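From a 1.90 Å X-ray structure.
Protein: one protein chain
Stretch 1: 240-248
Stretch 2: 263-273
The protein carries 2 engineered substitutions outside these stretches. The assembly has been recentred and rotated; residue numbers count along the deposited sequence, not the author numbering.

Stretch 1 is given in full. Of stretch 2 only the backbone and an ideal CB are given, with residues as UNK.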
ATOM      1  N   LYS A 240      -4.629  12.654  -8.432  1.00 19.47           N
ATOM      2  CA  LYS A 240      -3.610  13.433  -9.120  1.00 19.60           C
ATOM      3  C   LYS A 240      -2.458  12.484  -9.447  1.00 19.66           C
ATOM      4  O   LYS A 240      -1.718  12.059  -8.558  1.00 19.74           O
ATOM      5  CB  LYS A 240      -3.136  14.613  -8.263  1.00 19.49           C
ATOM      6  CG  LYS A 240      -2.134  15.516  -8.968  1.00 19.45           C
ATOM      7  CD  LYS A 240      -1.760  16.725  -8.120  1.00 19.75           C
ATOM      8  CE  LYS A 240      -0.832  17.662  -8.880  1.00 20.22           C
ATOM      9  NZ  LYS A 240      -1.510  18.358 -10.013  1.00 21.17           N
ATOM     10  N   ILE A 241      -2.333  12.147 -10.729  1.00 19.71           N
ATOM     11  CA  ILE A 241      -1.343  11.178 -11.197  1.00 19.71           C
ATOM     12  C   ILE A 241      -0.220  11.920 -11.922  1.00 19.79           C
ATOM     13  O   ILE A 241      -0.403  12.403 -13.041  1.00 19.48           O
ATOM     14  CB  ILE A 241      -1.993  10.099 -12.105  1.00 19.66           C
ATOM     15  CG1 ILE A 241      -3.143   9.403 -11.364  1.00 19.72           C
ATOM     16  CG2 ILE A 241      -0.949   9.085 -12.586  1.00 19.83           C
ATOM     17  CD1 ILE A 241      -4.001   8.489 -12.233  1.00 19.67           C
ATOM     18  N   GLU A 242       0.941  11.990 -11.273  1.00 19.77           N
ATOM     19  CA  GLU A 242       2.004  12.912 -11.671  1.00 19.97           C
ATOM     20  C   GLU A 242       3.379  12.246 -11.745  1.00 20.01           C
ATOM     21  O   GLU A 242       3.785  11.546 -10.821  1.00 19.90           O
ATOM     22  CB  GLU A 242       2.039  14.083 -10.682  1.00 20.07           C
ATOM     23  CG  GLU A 242       3.068  15.161 -10.981  1.00 20.32           C
ATOM     24  CD  GLU A 242       3.120  16.255  -9.923  1.00 20.27           C
ATOM     25  OE1 GLU A 242       3.903  17.208 -10.109  1.00 20.27           O
ATOM     26  OE2 GLU A 242       2.390  16.169  -8.909  1.00 20.65           O
ATOM     27  N   SER A 243       4.087  12.470 -12.851  1.00 20.04           N
ATOM     28  CA  SER A 243       5.495  12.068 -12.995  1.00 20.20           C
ATOM     29  C   SER A 243       5.815  10.619 -12.604  1.00 20.27           C
ATOM     30  O   SER A 243       6.855  10.343 -11.995  1.00 20.25           O
ATOM     31  CB  SER A 243       6.408  13.040 -12.230  1.00 20.30           C
ATOM     32  OG  SER A 243       6.353  14.338 -12.794  1.00 20.27           O
ATOM     33  N   ASN A 244       4.920   9.700 -12.950  1.00 20.26           N
ATOM     34  CA  ASN A 244       5.178   8.277 -12.772  1.00 20.48           C
ATOM     35  C   ASN A 244       5.922   7.729 -13.990  1.00 20.50           C
ATOM     36  O   ASN A 244       6.035   8.403 -15.017  1.00 20.55           O
ATOM     37  CB  ASN A 244       3.869   7.506 -12.545  1.00 20.40           C
ATOM     38  CG  ASN A 244       3.069   8.032 -11.362  1.00 20.45           C
ATOM     39  OD1 ASN A 244       2.131   8.812 -11.530  1.00 21.51           O
ATOM     40  ND2 ASN A 244       3.439   7.612 -10.163  1.00 19.04           N
ATOM     41  N   TYR A 245       6.437   6.511 -13.863  1.00 20.61           N
ATOM     42  CA  TYR A 245       7.112   5.819 -14.957  1.00 20.65           C
ATOM     43  C   TYR A 245       6.347   4.527 -15.229  1.00 20.74           C
ATOM     44  O   TYR A 245       6.364   3.609 -14.407  1.00 20.65           O
ATOM     45  CB  TYR A 245       8.563   5.518 -14.563  1.00 20.55           C
ATOM     46  CG  TYR A 245       9.493   5.118 -15.695  1.00 20.45           C
ATOM     47  CD1 TYR A 245      10.507   5.978 -16.118  1.00 20.51           C
ATOM     48  CD2 TYR A 245       9.381   3.874 -16.320  1.00 20.45           C
ATOM     49  CE1 TYR A 245      11.377   5.615 -17.142  1.00 20.52           C
ATOM     50  CE2 TYR A 245      10.244   3.504 -17.347  1.00 20.50           C
ATOM     51  CZ  TYR A 245      11.239   4.379 -17.752  1.00 20.51           C
ATOM     52  OH  TYR A 245      12.094   4.023 -18.766  1.00 20.51           O
ATOM     53  N   PHE A 246       5.663   4.473 -16.373  1.00 20.81           N
ATOM     54  CA  PHE A 246       4.865   3.310 -16.762  1.00 21.01           C
ATOM     55  C   PHE A 246       5.536   2.535 -17.895  1.00 21.07           C
ATOM     56  O   PHE A 246       5.947   3.126 -18.896  1.00 20.90           O
ATOM     57  CB  PHE A 246       3.471   3.737 -17.241  1.00 21.11           C
ATOM     58  CG  PHE A 246       2.630   4.421 -16.198  1.00 21.32           C
ATOM     59  CD1 PHE A 246       2.550   5.809 -16.156  1.00 21.45           C
ATOM     60  CD2 PHE A 246       1.888   3.678 -15.278  1.00 21.49           C
ATOM     61  CE1 PHE A 246       1.760   6.450 -15.207  1.00 21.51           C
ATOM     62  CE2 PHE A 246       1.096   4.311 -14.325  1.00 21.18           C
ATOM     63  CZ  PHE A 246       1.034   5.701 -14.287  1.00 21.25           C
ATOM     64  N   GLU A 247       5.639   1.216 -17.737  1.00 21.20           N
ATOM     65  CA  GLU A 247       6.035   0.325 -18.838  1.00 21.29           C
ATOM     66  C   GLU A 247       5.529  -1.093 -18.598  1.00 21.36           C
ATOM     67  O   GLU A 247       5.321  -1.492 -17.448  1.00 21.44           O
ATOM     68  CB  GLU A 247       7.554   0.335 -19.072  1.00 21.27           C
ATOM     69  CG  GLU A 247       8.400  -0.147 -17.895  1.00 21.25           C
ATOM     70  CD  GLU A 247       9.884  -0.175 -18.211  1.00 21.50           C
ATOM     71  OE1 GLU A 247      10.257   0.050 -19.382  1.00 21.24           O
ATOM     72  OE2 GLU A 247      10.685  -0.423 -17.287  1.00 21.69           O
ATOM     73  N   ASN A 248       5.335  -1.843 -19.683  1.00 21.30           N
ATOM     74  CA  ASN A 248       4.813  -3.212 -19.620  1.00 21.26           C
ATOM     75  C   ASN A 248       3.615  -3.313 -18.668  1.00 21.18           C
ATOM     76  O   ASN A 248       3.634  -4.064 -17.692  1.00 21.13           O
ATOM     77  CB  ASN A 248       5.924  -4.200 -19.234  1.00 21.24           C
ATOM     78  CG  ASN A 248       7.130  -4.116 -20.161  1.00 21.44           C
ATOM     79  OD1 ASN A 248       8.255  -3.899 -19.713  1.00 21.86           O
ATOM     80  ND2 ASN A 248       6.895  -4.279 -21.456  1.00 20.29           N
ATOM     81  N   UNK A 263     -12.071   9.670 -11.284  1.00 23.14           N
ATOM     82  CA  UNK A 263     -11.470  10.650 -12.192  1.00 22.96           C
ATOM     83  C   UNK A 263      -9.985  10.861 -11.915  1.00 22.78           C
ATOM     84  O   UNK A 263      -9.482  10.485 -10.853  1.00 22.76           O
ATOM     85  CB  UNK A 263     -12.207  11.986 -12.082  1.00 22.96           C
ATOM     86  N   UNK A 264      -9.284  11.457 -12.879  1.00 22.46           N
ATOM     87  CA  UNK A 264      -7.841  11.663 -12.759  1.00 22.33           C
ATOM     88  C   UNK A 264      -7.331  12.974 -13.351  1.00 22.17           C
ATOM     89  O   UNK A 264      -7.849  13.464 -14.358  1.00 22.25           O
ATOM     90  CB  UNK A 264      -7.111  10.500 -13.434  1.00 22.33           C
ATOM     91  N   UNK A 265      -6.312  13.526 -12.697  1.00 21.99           N
ATOM     92  CA  UNK A 265      -5.584  14.695 -13.167  1.00 21.76           C
ATOM     93  C   UNK A 265      -4.174  14.224 -13.533  1.00 21.70           C
ATOM     94  O   UNK A 265      -3.368  13.892 -12.657  1.00 21.71           O
ATOM     95  CB  UNK A 265      -5.556  15.804 -12.114  1.00 21.76           C
ATOM     96  N   UNK A 266      -3.899  14.177 -14.833  1.00 21.46           N
ATOM     97  CA  UNK A 266      -2.652  13.616 -15.355  1.00 21.33           C
ATOM     98  C   UNK A 266      -1.675  14.702 -15.789  1.00 21.38           C
ATOM     99  O   UNK A 266      -2.036  15.598 -16.550  1.00 21.14           O
ATOM    100  CB  UNK A 266      -2.946  12.686 -16.533  1.00 21.33           C
ATOM    101  N   UNK A 267      -0.442  14.625 -15.287  1.00 21.47           N
ATOM    102  CA  UNK A 267       0.625  15.546 -15.697  1.00 21.60           C
ATOM    103  C   UNK A 267       1.996  14.871 -15.642  1.00 21.54           C
ATOM    104  O   UNK A 267       2.309  14.158 -14.683  1.00 21.45           O
ATOM    105  CB  UNK A 267       0.622  16.791 -14.808  1.00 21.60           C
ATOM    106  N   UNK A 268       2.795  15.097 -16.684  1.00 21.46           N
ATOM    107  CA  UNK A 268       4.224  14.738 -16.718  1.00 21.46           C
ATOM    108  C   UNK A 268       4.579  13.261 -16.522  1.00 21.43           C
ATOM    109  O   UNK A 268       5.709  12.939 -16.156  1.00 21.30           O
ATOM    110  CB  UNK A 268       4.949  15.541 -15.636  1.00 21.46           C
ATOM    111  N   UNK A 269       3.628  12.366 -16.776  1.00 21.56           N
ATOM    112  CA  UNK A 269       3.887  10.932 -16.653  1.00 21.72           C
ATOM    113  C   UNK A 269       4.769  10.420 -17.786  1.00 21.81           C
ATOM    114  O   UNK A 269       4.548  10.760 -18.946  1.00 21.95           O
ATOM    115  CB  UNK A 269       2.568  10.157 -16.630  1.00 21.72           C
ATOM    116  N   UNK A 270       5.779   9.625 -17.439  1.00 22.08           N
ATOM    117  CA  UNK A 270       6.605   8.956 -18.438  1.00 22.24           C
ATOM    118  C   UNK A 270       5.908   7.676 -18.879  1.00 22.35           C
ATOM    119  O   UNK A 270       5.677   6.774 -18.070  1.00 22.18           O
ATOM    120  CB  UNK A 270       8.001   8.655 -17.888  1.00 22.24           C
ATOM    121  N   UNK A 271       5.582   7.609 -20.165  1.00 22.50           N
ATOM    122  CA  UNK A 271       4.906   6.450 -20.741  1.00 22.68           C
ATOM    123  C   UNK A 271       5.879   5.696 -21.648  1.00 22.75           C
ATOM    124  O   UNK A 271       6.212   6.159 -22.740  1.00 22.70           O
ATOM    125  CB  UNK A 271       3.659   6.876 -21.518  1.00 22.68           C
ATOM    126  N   UNK A 272       6.339   4.538 -21.185  1.00 22.85           N
ATOM    127  CA  UNK A 272       7.323   3.747 -21.923  1.00 23.02           C
ATOM    128  C   UNK A 272       6.699   2.772 -22.902  1.00 23.18           C
ATOM    129  O   UNK A 272       5.571   2.972 -23.364  1.00 23.09           O
ATOM    130  CB  UNK A 272       8.209   2.976 -20.942  1.00 23.02           C
ATOM    131  N   UNK A 273       7.444   1.716 -23.217  1.00 23.34           N
ATOM    132  CA  UNK A 273       6.980   0.674 -24.127  1.00 23.51           C
ATOM    133  C   UNK A 273       6.107  -0.355 -23.407  1.00 23.48           C
ATOM    134  O   UNK A 273       6.131  -0.454 -22.176  1.00 23.42           O
ATOM    135  CB  UNK A 273       8.175  -0.021 -24.783  1.00 23.51           C
TER

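The two stretches run side by side as parallel strands, interrupted by a loop in each, so alternate positions of stretch 2 share a face with alternate residues of stretch 1.

Position 263 has nothing of stretch 1 within 5.5 Å of its CB; it is Tyr 263. At 264 the CB points sideways, 3.9 Å from Ile 241 CD1, which favours an apolar group. The residue is Trp 264, whose ring leads away.

Position 265 shares the face of Lys 240 and Glu 242. The nearby ammonium favours an acidic or polar side chain. Asp 265 fits, although its OD2 stays 4.4 Å from Lys 240 NZ, beyond a salt bridge. Its carbonyl O accepts a hydrogen bond from Ile 241 N (2.8 Å).

Position 266 turns to the face of Ile 241, where a branched aliphatic chain would suit. Leu 266 (chi1 m, chi2 t) places CD2 3.7 Å from Ile 241 CB.

At 267 the CB returns to the face of Lys 240 and Glu 242, beside their side chains, where an aliphatic or a polar residue could lie. Ile 267 sends CD1 to 3.4 Å from Lys 240 NZ. Its backbone binds twice, N to Ile 241 O (3.2 Å) and O to Ser 243 N (3.1 Å).

Position 268 has positive phi and psi (59/22), a conformation that glycine, asparagine or aspartate adopts readily. Its CB is 3.4 Å from Ser 243 OG. Asn 268 ND2 donates to a water O at 2.9 Å; that water donates to Glu 242 OE1 and hydrogen-bonds to Ser 243 OG.

The CB of 269 points sideways, 4.1 Å from Phe 246 CE1, near the backbone of the stretch 1 loop; a short polar side chain could reach that backbone. Asn 269 brings its amide end close to Ile 241, Ser 243 and Asn 244.

At 270 the CB lies 4.1 Å from Tyr 245 CD1, on the same face, inviting a flat ring. Tyr 270 (chi1 t) forms an offset stack with Tyr 245, with planes at 12° and CE2 3.4 Å from Tyr 245 CZ. Its N donates to Asn 244 O (2.7 Å), and its O accepts from Phe 246 N (2.9 Å).

Position 271 shares the face of Phe 246 but has little contact, so many residues would serve; it is Val 271.

An ideal CB at 272 would sit 3.1 Å from Phe 246 O and 3.3 Å from Glu 247 CB, which favours glycine. Gly 272 N donates to Phe 246 O (2.7 Å).

Position 273 points sideways, suiting small polar groups. Ser 273 O accepts from Asn 248 N (3.0 Å).

Stretch 2 (263-273) YWDLINNYVGS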
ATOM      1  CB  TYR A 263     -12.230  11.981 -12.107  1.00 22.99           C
ATOM      2  CG  TYR A 263     -13.727  11.833 -12.268  1.00 23.18           C
ATOM      3  CD1 TYR A 263     -14.321  11.881 -13.528  1.00 23.12           C
ATOM      4  CD2 TYR A 263     -14.552  11.627 -11.159  1.00 23.27           C
ATOM      5  CE1 TYR A 263     -15.698  11.735 -13.680  1.00 23.15           C
ATOM      6  CE2 TYR A 263     -15.928  11.477 -11.302  1.00 23.29           C
ATOM      7  CZ  TYR A 263     -16.493  11.532 -12.564  1.00 23.10           C
ATOM      8  OH  TYR A 263     -17.854  11.387 -12.708  1.00 23.28           O
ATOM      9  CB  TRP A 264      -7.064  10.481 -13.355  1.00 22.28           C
ATOM     10  CG  TRP A 264      -7.583   9.995 -14.674  1.00 22.26           C
ATOM     11  CD1 TRP A 264      -7.378  10.561 -15.897  1.00 22.34           C
ATOM     12  CD2 TRP A 264      -8.389   8.832 -14.900  1.00 22.32           C
ATOM     13  NE1 TRP A 264      -8.008   9.826 -16.875  1.00 22.40           N
ATOM     14  CE2 TRP A 264      -8.635   8.758 -16.290  1.00 22.51           C
ATOM     15  CE3 TRP A 264      -8.923   7.843 -14.063  1.00 22.41           C
ATOM     16  CZ2 TRP A 264      -9.397   7.734 -16.863  1.00 22.44           C
ATOM     17  CZ3 TRP A 264      -9.684   6.826 -14.634  1.00 22.28           C
ATOM     18  CH2 TRP A 264      -9.910   6.779 -16.020  1.00 22.38           C
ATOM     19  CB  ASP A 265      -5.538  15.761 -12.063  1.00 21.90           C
ATOM     20  CG  ASP A 265      -5.144  17.140 -12.577  1.00 21.84           C
ATOM     21  OD1 ASP A 265      -4.466  17.239 -13.620  1.00 22.20           O
ATOM     22  OD2 ASP A 265      -5.508  18.138 -11.919  1.00 22.04           O
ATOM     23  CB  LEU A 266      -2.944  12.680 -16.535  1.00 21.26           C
ATOM     24  CG  LEU A 266      -3.650  11.344 -16.269  1.00 21.10           C
ATOM     25  CD1 LEU A 266      -4.307  10.824 -17.540  1.00 20.50           C
ATOM     26  CD2 LEU A 266      -2.688  10.310 -15.712  1.00 20.37           C
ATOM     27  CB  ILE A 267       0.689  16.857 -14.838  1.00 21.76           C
ATOM     28  CG1 ILE A 267      -0.646  17.193 -14.155  1.00 22.03           C
ATOM     29  CG2 ILE A 267       1.170  18.036 -15.690  1.00 21.99           C
ATOM     30  CD1 ILE A 267      -0.832  16.557 -12.783  1.00 21.66           C
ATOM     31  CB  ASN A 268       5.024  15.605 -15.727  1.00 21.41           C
ATOM     32  CG  ASN A 268       5.023  17.077 -16.097  1.00 21.48           C
ATOM     33  OD1 ASN A 268       4.891  17.442 -17.267  1.00 21.87           O
ATOM     34  ND2 ASN A 268       5.180  17.934 -15.094  1.00 21.42           N
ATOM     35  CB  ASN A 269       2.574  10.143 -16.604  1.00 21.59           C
ATOM     36  CG  ASN A 269       1.750  10.457 -15.370  1.00 21.35           C
ATOM     37  OD1 ASN A 269       0.719  11.122 -15.454  1.00 21.11           O
ATOM     38  ND2 ASN A 269       2.207   9.985 -14.217  1.00 20.32           N
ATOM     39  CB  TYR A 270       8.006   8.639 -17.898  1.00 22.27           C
ATOM     40  CG  TYR A 270       8.932   8.021 -18.933  1.00 22.28           C
ATOM     41  CD1 TYR A 270       9.874   8.799 -19.610  1.00 22.10           C
ATOM     42  CD2 TYR A 270       8.856   6.662 -19.246  1.00 21.89           C
ATOM     43  CE1 TYR A 270      10.720   8.237 -20.568  1.00 22.22           C
ATOM     44  CE2 TYR A 270       9.692   6.093 -20.204  1.00 22.22           C
ATOM     45  CZ  TYR A 270      10.623   6.885 -20.856  1.00 22.31           C
ATOM     46  OH  TYR A 270      11.453   6.320 -21.798  1.00 22.51           O
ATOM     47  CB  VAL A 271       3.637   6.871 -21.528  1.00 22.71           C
ATOM     48  CG1 VAL A 271       2.844   5.653 -21.971  1.00 22.60           C
ATOM     49  CG2 VAL A 271       2.765   7.788 -20.679  1.00 22.87           C
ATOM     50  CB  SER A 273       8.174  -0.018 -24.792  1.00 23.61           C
ATOM     51  OG  SER A 273       9.032  -0.590 -23.818  1.00 24.37           O
TER
HETATM   52  O   HOH W   1       5.380  17.048 -12.382  1.00 20.65           O
HETATM   53  O   HOH W   2       9.948   1.483 -21.688  1.00 37.16           O
HETATM   54  O   HOH W   3       8.428  -3.465 -23.580  1.00 33.97           O
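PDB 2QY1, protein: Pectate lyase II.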